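Local atomic coordinates of putative isochorismatase (Burkholderia xenovorans, PDB entry 3OQP), a protein that probably acts as a hydrolase of the isochorismatase family, related to the nicotinamidases, although its natural substrate is not established. Residues 9-19 with 30-41. Residues are numbered along the deposited sequence; the frame is centred on the assembly and turned at random. Where two conformers were deposited one is given.
Sequences LIVIDVQNEYV and VQSSLANIARAM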
# COMPACT_ATOMS: atom_id res chain seq x y z
N LEU A 9 -14.93 -4.36 -13.09
CA LEU A 9 -13.67 -3.81 -13.55
C LEU A 9 -13.62 -2.31 -13.22
O LEU A 9 -14.47 -1.54 -13.67
CB LEU A 9 -13.57 -3.99 -15.08
CG LEU A 9 -12.30 -3.45 -15.70
CD1 LEU A 9 -11.10 -4.30 -15.28
CD2 LEU A 9 -12.45 -3.37 -17.25
N ILE A 10 -12.61 -1.90 -12.44
CA ILE A 10 -12.45 -0.45 -12.14
C ILE A 10 -11.22 0.05 -12.88
O ILE A 10 -10.18 -0.66 -12.91
CB ILE A 10 -12.35 -0.25 -10.62
CG1 ILE A 10 -12.47 1.24 -10.28
CG2 ILE A 10 -11.11 -0.87 -10.00
CD1 ILE A 10 -12.75 1.50 -8.80
N VAL A 11 -11.38 1.13 -13.60
CA VAL A 11 -10.39 1.71 -14.46
C VAL A 11 -9.96 3.00 -13.83
O VAL A 11 -10.71 4.01 -13.88
CB VAL A 11 -11.01 1.95 -15.87
CG1 VAL A 11 -9.96 2.47 -16.81
CG2 VAL A 11 -11.55 0.60 -16.40
N ILE A 12 -8.83 3.04 -13.13
CA ILE A 12 -8.46 4.12 -12.22
C ILE A 12 -7.58 5.14 -12.91
O ILE A 12 -6.46 4.85 -13.38
CB ILE A 12 -7.73 3.57 -10.97
CG1 ILE A 12 -8.67 2.60 -10.21
CG2 ILE A 12 -7.34 4.72 -10.07
CD1 ILE A 12 -8.08 1.98 -8.96
N ASP A 13 -8.10 6.36 -12.98
CA ASP A 13 -7.33 7.55 -13.36
C ASP A 13 -6.56 7.40 -14.67
O ASP A 13 -5.40 7.83 -14.78
CB ASP A 13 -6.40 7.99 -12.25
CG ASP A 13 -7.12 8.31 -10.94
OD1 ASP A 13 -8.37 8.29 -10.87
OD2 ASP A 13 -6.40 8.60 -9.93
N VAL A 14 -7.24 6.90 -15.71
CA VAL A 14 -6.65 6.79 -17.01
C VAL A 14 -6.84 8.09 -17.76
O VAL A 14 -7.73 8.24 -18.60
CB VAL A 14 -7.11 5.46 -17.73
CG1 VAL A 14 -6.49 5.39 -19.17
CG2 VAL A 14 -6.79 4.18 -16.92
N GLN A 15 -5.95 9.00 -17.38
CA GLN A 15 -6.00 10.40 -17.74
C GLN A 15 -4.76 10.85 -18.47
O GLN A 15 -3.68 10.22 -18.39
CB GLN A 15 -6.17 11.18 -16.44
CG GLN A 15 -7.58 11.05 -15.83
CD GLN A 15 -7.68 11.52 -14.39
OE1 GLN A 15 -7.60 10.74 -13.44
NE2 GLN A 15 -7.87 12.82 -14.21
N ASN A 16 -4.90 11.92 -19.28
CA ASN A 16 -3.83 12.34 -20.15
C ASN A 16 -2.56 12.72 -19.46
O ASN A 16 -1.48 12.53 -20.06
CB ASN A 16 -4.29 13.54 -21.00
CG ASN A 16 -5.34 13.18 -22.00
OD1 ASN A 16 -5.32 12.06 -22.54
ND2 ASN A 16 -6.27 14.12 -22.29
N GLU A 17 -2.59 13.12 -18.19
CA GLU A 17 -1.44 13.51 -17.43
C GLU A 17 -0.39 12.41 -17.44
O GLU A 17 0.82 12.69 -17.42
CB GLU A 17 -1.80 13.81 -15.96
CG GLU A 17 -0.83 14.65 -15.25
CD GLU A 17 -0.93 16.10 -15.76
OE1 GLU A 17 -1.87 16.85 -15.32
OE2 GLU A 17 -0.06 16.49 -16.60
N TYR A 18 -0.86 11.15 -17.39
CA TYR A 18 -0.03 9.98 -17.36
C TYR A 18 0.59 9.59 -18.72
O TYR A 18 1.51 8.74 -18.79
CB TYR A 18 -0.79 8.77 -16.82
CG TYR A 18 -1.06 8.85 -15.34
CD1 TYR A 18 -0.03 8.94 -14.44
CD2 TYR A 18 -2.38 8.85 -14.83
CE1 TYR A 18 -0.25 8.99 -13.06
CE2 TYR A 18 -2.60 8.81 -13.44
CZ TYR A 18 -1.54 8.96 -12.57
OH TYR A 18 -1.74 8.95 -11.21
N VAL A 19 0.11 10.15 -19.79
CA VAL A 19 0.45 9.76 -21.13
C VAL A 19 1.16 10.88 -21.86
O VAL A 19 2.35 10.81 -22.14
CB VAL A 19 -0.79 9.27 -21.88
CG1 VAL A 19 -0.40 8.70 -23.24
CG2 VAL A 19 -1.56 8.20 -21.09
N VAL A 30 3.63 2.59 -21.45
CA VAL A 30 2.31 3.10 -21.31
C VAL A 30 1.42 2.78 -22.49
O VAL A 30 0.21 2.64 -22.35
CB VAL A 30 2.32 4.62 -21.00
CG1 VAL A 30 2.72 5.43 -22.23
CG2 VAL A 30 0.94 5.03 -20.41
N GLN A 31 1.97 2.70 -23.69
CA GLN A 31 1.14 2.31 -24.81
C GLN A 31 0.66 0.89 -24.68
O GLN A 31 -0.47 0.57 -25.05
CB GLN A 31 1.83 2.56 -26.13
CG GLN A 31 2.11 4.04 -26.42
CD GLN A 31 0.84 4.89 -26.47
OE1 GLN A 31 -0.19 4.46 -26.97
NE2 GLN A 31 0.91 6.09 -25.88
N SER A 32 1.48 0.03 -24.10
CA SER A 32 1.08 -1.38 -23.91
C SER A 32 0.00 -1.52 -22.83
O SER A 32 -0.87 -2.39 -22.88
CB SER A 32 2.27 -2.29 -23.54
OG SER A 32 2.72 -2.17 -22.17
N SER A 33 0.12 -0.74 -21.77
CA SER A 33 -0.94 -0.78 -20.74
C SER A 33 -2.23 -0.13 -21.19
O SER A 33 -3.30 -0.64 -20.88
CB SER A 33 -0.45 -0.27 -19.39
OG SER A 33 -0.02 1.07 -19.46
N LEU A 34 -2.14 0.97 -21.94
CA LEU A 34 -3.37 1.57 -22.47
C LEU A 34 -4.11 0.57 -23.34
O LEU A 34 -5.35 0.46 -23.23
CB LEU A 34 -3.07 2.84 -23.28
CG LEU A 34 -2.71 4.06 -22.48
CD1 LEU A 34 -2.10 5.13 -23.38
CD2 LEU A 34 -3.93 4.66 -21.74
N ALA A 35 -3.38 -0.16 -24.18
CA ALA A 35 -4.02 -1.15 -25.04
C ALA A 35 -4.69 -2.26 -24.23
O ALA A 35 -5.77 -2.72 -24.59
CB ALA A 35 -3.01 -1.72 -26.04
N ASN A 36 -4.07 -2.66 -23.13
CA ASN A 36 -4.64 -3.72 -22.32
C ASN A 36 -5.83 -3.29 -21.52
O ASN A 36 -6.78 -4.02 -21.32
CB ASN A 36 -3.56 -4.32 -21.42
CG ASN A 36 -2.63 -5.22 -22.18
OD1 ASN A 36 -3.03 -5.82 -23.20
ND2 ASN A 36 -1.40 -5.27 -21.76
N ILE A 37 -5.81 -2.03 -21.08
CA ILE A 37 -6.98 -1.37 -20.42
C ILE A 37 -8.15 -1.46 -21.39
O ILE A 37 -9.27 -1.83 -21.00
CB ILE A 37 -6.69 0.11 -19.98
CG1 ILE A 37 -5.75 0.12 -18.76
CG2 ILE A 37 -7.96 0.86 -19.59
CD1 ILE A 37 -4.97 1.39 -18.54
N ALA A 38 -7.92 -1.06 -22.64
CA ALA A 38 -9.00 -1.05 -23.64
C ALA A 38 -9.53 -2.48 -23.85
O ALA A 38 -10.71 -2.69 -23.99
CB ALA A 38 -8.51 -0.46 -24.97
N ARG A 39 -8.64 -3.47 -23.96
CA ARG A 39 -9.07 -4.88 -24.14
C ARG A 39 -9.88 -5.31 -22.94
O ARG A 39 -10.92 -5.93 -23.11
CB ARG A 39 -7.90 -5.82 -24.33
CG ARG A 39 -7.16 -5.70 -25.63
CD ARG A 39 -6.33 -6.95 -25.95
NE ARG A 39 -5.36 -7.18 -24.97
CZ ARG A 39 -5.13 -8.34 -24.35
NH1 ARG A 39 -5.84 -9.44 -24.54
NH2 ARG A 39 -4.15 -8.36 -23.52
N ALA A 40 -9.42 -4.97 -21.74
CA ALA A 40 -10.16 -5.37 -20.55
C ALA A 40 -11.57 -4.74 -20.50
O ALA A 40 -12.53 -5.44 -20.21
CB ALA A 40 -9.38 -4.97 -19.27
N MSE A 41 -11.66 -3.47 -20.90
CA MSE A 41 -12.95 -2.79 -20.95
C MSE A 41 -13.86 -3.43 -22.01
O MSE A 41 -15.03 -3.67 -21.76
CB MSE A 41 -12.77 -1.31 -21.29
CG MSE A 41 -12.12 -0.51 -20.12
SE MSE A 41 -11.83 1.26 -20.52
CE MSE A 41 -13.50 1.81 -20.52
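Val11 and Val14 divide Ile37 between them: Val11 CG1 lies 3.8 Å from Ile37 CG2, the two side chains meeting aslant, while Val14 CG2 and Ile37 CD1 come tip to tip at 3.7 Å. A beta-branched isoleucine suits this place because its branches diverge. CG2 stands anti to the backbone N and faces the strand, whereas CG1, anti to the carbonyl carbon (chi1 -72°), carries CD1 on to the loop. Val14 is the centre of an inverse gamma turn; its CG1 lies 3.7 Å from Leu34 CD2, the two side chains sliding past each other in opposite directions. The second methyl of Leu34, CD1, meets Val19 CG2 tip to tip at 3.9 Å, so Leu34 bridges Val14 and Val19. Val30 CG2 touches Val19 from the first turn of the helix.

Toward the start of the strand segment, selenomethionine Met41 crosses Val11 at about a right angle, its CG 3.9 Å from Val11 CG2. Leu9 CD2 lies 3.6 Å from Ala40 O; the small side chain of Ala40 probably helps the leucine come this close.

No hydrogen bond joins the segments. Leu9 and Val11 face the helix, whereas Ile10 between them packs on Leu112 and Val114 of strand 111-115. Strand 9-12 and helix 30-41 run roughly antiparallel (149°), their axes 9.9 Å apart at closest approach, as the first strand and helix of a right-handed beta-alpha-beta crossover in the parallel sheet of the isochorismatase-like alpha/beta fold.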